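Local coordinates for LP04448p (Drosophila melanogaster, PDB 2QK2), which probably binds tubulin through its TOG domains and, as a member of the XMAP215 family, helps to control growth at microtubule plus ends, at residues S130-L142 against N170-T184. Numbering follows the deposited sequence.
Sequences SLEAQQESIVESL and NKKLLKLLTTSLVKT
Leu-142, Leu-173 and Val-139 bury the most surface of any residues where helices 131-141 and 171-184 meet, near-parallel neighbours in the HEAT-repeat array of this TOG domain, their axes coming within 10.3 Å of each other at a 14° inclination. At the C-terminal end Leu-142 lays CD1 against Ser-180 CB at 3.7 Å and also touches Leu-181 CD2; Leu-181 continues the apolar layer to Ala-199 and Leu-200 of helix 190-207, while Leu-142 also rests on Thr-153 of helix 147-161. Val-139 divides its branches: CG1, anti to the backbone N (chi1 173°), reaches Ser-180 OG at 3.5 Å, and CG2 lies 3.8 Å from Leu-176 CD2. The serine hydroxyl can sit among these methyl groups because it donates to Leu-176 O, on the face opposite the helical N-H of Ser-180. Toward the N-terminal end Leu-173 forks against the first turn of helix 131-141, CD1 meeting Gln-135 CB at 3.8 Å and CD2 approaching Glu-132. The rotation of the Gln-135 amide is set in part by NE2, which donates in the carbonyl plane to a lone pair of Glu-132 O at 2.9 Å, and its OE1 abuts Leu-176 CD2. Cut back to an alanine, this position would keep CB against Leu-173 but would probably leave Leu-173 CD1 and Leu-176 CD2 only partly covered and Glu-132 O without its side-chain donor. At the solvent-facing margin water links the helix starts: one molecule donates to Glu-132 OE1 and to Asn-170 OD1, the N-cap oxygen that accepts from Leu-173 N at 2.9 Å.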
loop_
_atom_site.group_PDB
_atom_site.type_symbol
_atom_site.label_atom_id
_atom_site.label_comp_id
_atom_site.label_asym_id
_atom_site.label_seq_id
_atom_site.Cartn_x
_atom_site.Cartn_y
_atom_site.Cartn_z
ATOM N N SER A 130 4.963 -7.181 -6.170
ATOM C CA SER A 130 3.825 -7.680 -6.952
ATOM C C SER A 130 2.819 -8.419 -6.084
ATOM O O SER A 130 3.128 -8.796 -4.950
ATOM C CB SER A 130 4.314 -8.636 -8.040
ATOM O OG SER A 130 4.803 -9.837 -7.459
ATOM N N LEU A 131 1.614 -8.633 -6.615
ATOM C CA LEU A 131 0.589 -9.350 -5.863
ATOM C C LEU A 131 1.045 -10.788 -5.636
ATOM O O LEU A 131 0.784 -11.375 -4.588
ATOM C CB LEU A 131 -0.754 -9.347 -6.609
ATOM C CG LEU A 131 -1.508 -8.025 -6.779
ATOM C CD1 LEU A 131 -2.785 -8.279 -7.574
ATOM C CD2 LEU A 131 -1.845 -7.417 -5.419
ATOM N N GLU A 132 1.732 -11.355 -6.624
ATOM C CA GLU A 132 2.225 -12.723 -6.511
ATOM C C GLU A 132 3.147 -12.826 -5.292
ATOM O O GLU A 132 3.014 -13.741 -4.474
ATOM C CB GLU A 132 2.984 -13.112 -7.787
ATOM C CG GLU A 132 3.591 -14.521 -7.792
ATOM C CD GLU A 132 2.557 -15.635 -7.670
ATOM O OE1 GLU A 132 1.558 -15.635 -8.425
ATOM O OE2 GLU A 132 2.748 -16.530 -6.819
ATOM N N ALA A 133 4.061 -11.870 -5.161
ATOM C CA ALA A 133 5.003 -11.864 -4.045
ATOM C C ALA A 133 4.349 -11.577 -2.692
ATOM O O ALA A 133 4.776 -12.109 -1.665
ATOM C CB ALA A 133 6.108 -10.848 -4.306
ATOM N N GLN A 134 3.305 -10.754 -2.689
ATOM C CA GLN A 134 2.633 -10.382 -1.445
ATOM C C GLN A 134 1.308 -11.087 -1.163
ATOM O O GLN A 134 0.625 -10.741 -0.200
ATOM C CB GLN A 134 2.383 -8.872 -1.436
ATOM C CG GLN A 134 3.617 -8.024 -1.692
ATOM C CD GLN A 134 4.742 -8.356 -0.738
ATOM O OE1 GLN A 134 4.517 -8.518 0.459
ATOM N NE2 GLN A 134 5.964 -8.454 -1.260
ATOM N N GLN A 135 0.946 -12.076 -1.973
ATOM C CA GLN A 135 -0.337 -12.758 -1.789
ATOM C C GLN A 135 -0.659 -13.282 -0.393
ATOM O O GLN A 135 -1.784 -13.116 0.084
ATOM C CB GLN A 135 -0.490 -13.898 -2.801
ATOM C CG GLN A 135 0.639 -14.907 -2.793
ATOM C CD GLN A 135 0.416 -16.008 -3.800
ATOM O OE1 GLN A 135 -0.382 -16.916 -3.576
ATOM N NE2 GLN A 135 1.108 -15.921 -4.930
ATOM N N GLU A 136 0.304 -13.916 0.268
ATOM C CA GLU A 136 0.044 -14.445 1.605
ATOM C C GLU A 136 -0.365 -13.354 2.588
ATOM O O GLU A 136 -1.356 -13.496 3.305
ATOM C CB GLU A 136 1.265 -15.192 2.141
ATOM C CG GLU A 136 1.562 -16.492 1.416
ATOM C CD GLU A 136 2.703 -17.266 2.055
ATOM O OE1 GLU A 136 2.613 -17.580 3.266
ATOM O OE2 GLU A 136 3.691 -17.560 1.347
ATOM N N SER A 137 0.394 -12.265 2.623
ATOM C CA SER A 137 0.086 -11.160 3.525
ATOM C C SER A 137 -1.274 -10.555 3.189
ATOM O O SER A 137 -2.097 -10.307 4.076
ATOM C CB SER A 137 1.166 -10.080 3.424
ATOM O OG SER A 137 2.428 -10.592 3.814
ATOM N N ILE A 138 -1.503 -10.321 1.903
ATOM C CA ILE A 138 -2.758 -9.740 1.440
ATOM C C ILE A 138 -3.953 -10.602 1.832
ATOM O O ILE A 138 -4.893 -10.122 2.462
ATOM C CB ILE A 138 -2.749 -9.556 -0.095
ATOM C CG1 ILE A 138 -1.650 -8.561 -0.482
ATOM C CG2 ILE A 138 -4.116 -9.071 -0.580
ATOM C CD1 ILE A 138 -1.537 -8.304 -1.973
ATOM N N VAL A 139 -3.906 -11.879 1.466
ATOM C CA VAL A 139 -4.991 -12.803 1.773
ATOM C C VAL A 139 -5.203 -12.928 3.280
ATOM O O VAL A 139 -6.336 -12.930 3.760
ATOM C CB VAL A 139 -4.709 -14.200 1.155
ATOM C CG1 VAL A 139 -5.753 -15.210 1.609
ATOM C CG2 VAL A 139 -4.720 -14.092 -0.365
ATOM N N GLU A 140 -4.109 -13.024 4.028
ATOM C CA GLU A 140 -4.205 -13.131 5.476
ATOM C C GLU A 140 -4.897 -11.893 6.047
ATOM O O GLU A 140 -5.702 -11.991 6.969
ATOM C CB GLU A 140 -2.809 -13.275 6.087
ATOM C CG GLU A 140 -2.800 -13.437 7.595
ATOM C CD GLU A 140 -1.390 -13.535 8.157
ATOM O OE1 GLU A 140 -0.657 -14.472 7.762
ATOM O OE2 GLU A 140 -1.014 -12.674 8.986
ATOM N N SER A 141 -4.590 -10.730 5.481
ATOM C CA SER A 141 -5.179 -9.484 5.952
ATOM C C SER A 141 -6.683 -9.409 5.680
ATOM O O SER A 141 -7.424 -8.800 6.452
ATOM C CB SER A 141 -4.466 -8.294 5.311
ATOM O OG SER A 141 -4.886 -7.080 5.902
ATOM N N LEU A 142 -7.139 -10.019 4.585
ATOM C CA LEU A 142 -8.567 -10.009 4.267
ATOM C C LEU A 142 -9.336 -10.823 5.306
ATOM O O LEU A 142 -10.566 -10.768 5.365
ATOM C CB LEU A 142 -8.820 -10.581 2.868
ATOM C CG LEU A 142 -8.519 -9.638 1.696
ATOM C CD1 LEU A 142 -8.712 -10.380 0.382
ATOM C CD2 LEU A 142 -9.439 -8.420 1.764
ATOM N N ASN A 170 -1.602 -15.472 -12.517
ATOM C CA ASN A 170 -1.872 -16.763 -13.132
ATOM C C ASN A 170 -3.212 -17.254 -12.596
ATOM O O ASN A 170 -3.837 -16.591 -11.765
ATOM C CB ASN A 170 -0.757 -17.788 -12.852
ATOM C CG ASN A 170 -0.435 -17.939 -11.376
ATOM O OD1 ASN A 170 -1.323 -18.080 -10.537
ATOM N ND2 ASN A 170 0.853 -17.934 -11.057
ATOM N N LYS A 171 -3.657 -18.406 -13.083
ATOM C CA LYS A 171 -4.935 -18.974 -12.672
ATOM C C LYS A 171 -5.053 -19.123 -11.153
ATOM O O LYS A 171 -6.042 -18.695 -10.562
ATOM C CB LYS A 171 -5.140 -20.331 -13.348
ATOM C CG LYS A 171 -6.510 -20.945 -13.117
ATOM C CD LYS A 171 -6.649 -22.249 -13.887
ATOM C CE LYS A 171 -8.018 -22.877 -13.678
ATOM N NZ LYS A 171 -8.140 -24.161 -14.420
ATOM N N LYS A 172 -4.049 -19.721 -10.521
ATOM C CA LYS A 172 -4.090 -19.904 -9.075
ATOM C C LYS A 172 -4.294 -18.605 -8.300
ATOM O O LYS A 172 -5.164 -18.531 -7.431
ATOM C CB LYS A 172 -2.814 -20.585 -8.574
ATOM C CG LYS A 172 -2.930 -22.093 -8.445
ATOM C CD LYS A 172 -1.822 -22.649 -7.564
ATOM C CE LYS A 172 -1.980 -24.151 -7.352
ATOM N NZ LYS A 172 -0.976 -24.683 -6.375
ATOM N N LEU A 173 -3.498 -17.585 -8.610
ATOM C CA LEU A 173 -3.604 -16.304 -7.910
ATOM C C LEU A 173 -4.965 -15.654 -8.140
ATOM O O LEU A 173 -5.560 -15.088 -7.216
ATOM C CB LEU A 173 -2.492 -15.353 -8.362
ATOM C CG LEU A 173 -2.403 -14.008 -7.629
ATOM C CD1 LEU A 173 -2.293 -14.241 -6.127
ATOM C CD2 LEU A 173 -1.195 -13.236 -8.129
ATOM N N LEU A 174 -5.454 -15.737 -9.375
ATOM C CA LEU A 174 -6.751 -15.166 -9.714
ATOM C C LEU A 174 -7.833 -15.823 -8.861
ATOM O O LEU A 174 -8.676 -15.149 -8.282
ATOM C CB LEU A 174 -7.064 -15.387 -11.201
ATOM C CG LEU A 174 -8.436 -14.846 -11.635
ATOM C CD1 LEU A 174 -8.430 -13.334 -11.477
ATOM C CD2 LEU A 174 -8.751 -15.241 -13.081
ATOM N N LYS A 175 -7.803 -17.147 -8.784
ATOM C CA LYS A 175 -8.791 -17.874 -7.993
ATOM C C LYS A 175 -8.680 -17.543 -6.505
ATOM O O LYS A 175 -9.688 -17.330 -5.836
ATOM C CB LYS A 175 -8.630 -19.380 -8.214
ATOM C CG LYS A 175 -8.929 -19.809 -9.648
ATOM C CD LYS A 175 -8.360 -21.188 -9.960
ATOM C CE LYS A 175 -9.100 -22.297 -9.230
ATOM N NZ LYS A 175 -10.461 -22.491 -9.793
ATOM N N LEU A 176 -7.453 -17.501 -5.991
ATOM C CA LEU A 176 -7.228 -17.200 -4.580
ATOM C C LEU A 176 -7.738 -15.801 -4.223
ATOM O O LEU A 176 -8.407 -15.603 -3.208
ATOM C CB LEU A 176 -5.736 -17.302 -4.251
ATOM C CG LEU A 176 -5.333 -16.926 -2.820
ATOM C CD1 LEU A 176 -5.936 -17.924 -1.840
ATOM C CD2 LEU A 176 -3.814 -16.919 -2.706
ATOM N N LEU A 177 -7.414 -14.831 -5.062
ATOM C CA LEU A 177 -7.839 -13.461 -4.832
ATOM C C LEU A 177 -9.358 -13.329 -4.906
ATOM O O LEU A 177 -9.973 -12.723 -4.032
ATOM C CB LEU A 177 -7.183 -12.542 -5.864
ATOM C CG LEU A 177 -6.124 -11.535 -5.404
ATOM C CD1 LEU A 177 -5.270 -12.095 -4.288
ATOM C CD2 LEU A 177 -5.267 -11.163 -6.605
ATOM N N THR A 178 -9.959 -13.898 -5.947
ATOM C CA THR A 178 -11.407 -13.822 -6.118
ATOM C C THR A 178 -12.126 -14.496 -4.948
ATOM O O THR A 178 -13.040 -13.923 -4.353
ATOM C CB THR A 178 -11.847 -14.481 -7.444
ATOM O OG1 THR A 178 -11.097 -13.915 -8.531
ATOM C CG2 THR A 178 -13.337 -14.236 -7.693
ATOM N N THR A 179 -11.704 -15.712 -4.616
ATOM C CA THR A 179 -12.302 -16.455 -3.509
ATOM C C THR A 179 -12.259 -15.647 -2.216
ATOM O O THR A 179 -13.260 -15.546 -1.506
ATOM C CB THR A 179 -11.562 -17.793 -3.263
ATOM O OG1 THR A 179 -11.778 -18.668 -4.374
ATOM C CG2 THR A 179 -12.064 -18.463 -1.990
ATOM N N SER A 180 -11.094 -15.078 -1.915
ATOM C CA SER A 180 -10.922 -14.295 -0.700
ATOM C C SER A 180 -11.809 -13.054 -0.681
ATOM O O SER A 180 -12.410 -12.733 0.344
ATOM C CB SER A 180 -9.457 -13.872 -0.542
ATOM O OG SER A 180 -8.606 -15.001 -0.453
ATOM N N LEU A 181 -11.878 -12.361 -1.814
ATOM C CA LEU A 181 -12.684 -11.153 -1.928
ATOM C C LEU A 181 -14.191 -11.437 -1.914
ATOM O O LEU A 181 -14.967 -10.624 -1.416
ATOM C CB LEU A 181 -12.302 -10.378 -3.202
ATOM C CG LEU A 181 -10.949 -9.653 -3.147
ATOM C CD1 LEU A 181 -10.532 -9.163 -4.535
ATOM C CD2 LEU A 181 -11.060 -8.491 -2.181
ATOM N N VAL A 182 -14.608 -12.573 -2.466
ATOM C CA VAL A 182 -16.031 -12.911 -2.466
ATOM C C VAL A 182 -16.443 -13.157 -1.017
ATOM O O VAL A 182 -17.564 -12.843 -0.606
ATOM C CB VAL A 182 -16.320 -14.173 -3.306
ATOM C CG1 VAL A 182 -17.747 -14.660 -3.057
ATOM C CG2 VAL A 182 -16.134 -13.857 -4.776
ATOM N N LYS A 183 -15.512 -13.698 -0.241
ATOM C CA LYS A 183 -15.766 -13.972 1.163
ATOM C C LYS A 183 -16.049 -12.663 1.911
ATOM O O LYS A 183 -17.026 -12.561 2.647
ATOM C CB LYS A 183 -14.559 -14.686 1.766
ATOM C CG LYS A 183 -14.850 -15.471 3.030
ATOM C CD LYS A 183 -13.686 -16.395 3.339
ATOM C CE LYS A 183 -13.423 -17.332 2.161
ATOM N NZ LYS A 183 -12.104 -18.022 2.252
ATOM N N THR A 184 -15.206 -11.655 1.721
ATOM C CA THR A 184 -15.431 -10.387 2.402
ATOM C C THR A 184 -16.618 -9.653 1.776
ATOM O O THR A 184 -17.261 -8.824 2.423
ATOM C CB THR A 184 -14.161 -9.481 2.383
ATOM O OG1 THR A 184 -13.691 -9.318 1.039
ATOM C CG2 THR A 184 -13.057 -10.104 3.231
HETATM O O HOH W 1 0.644 -14.923 -10.672
HETATM O O HOH W 2 -0.152 -18.097 -7.986
#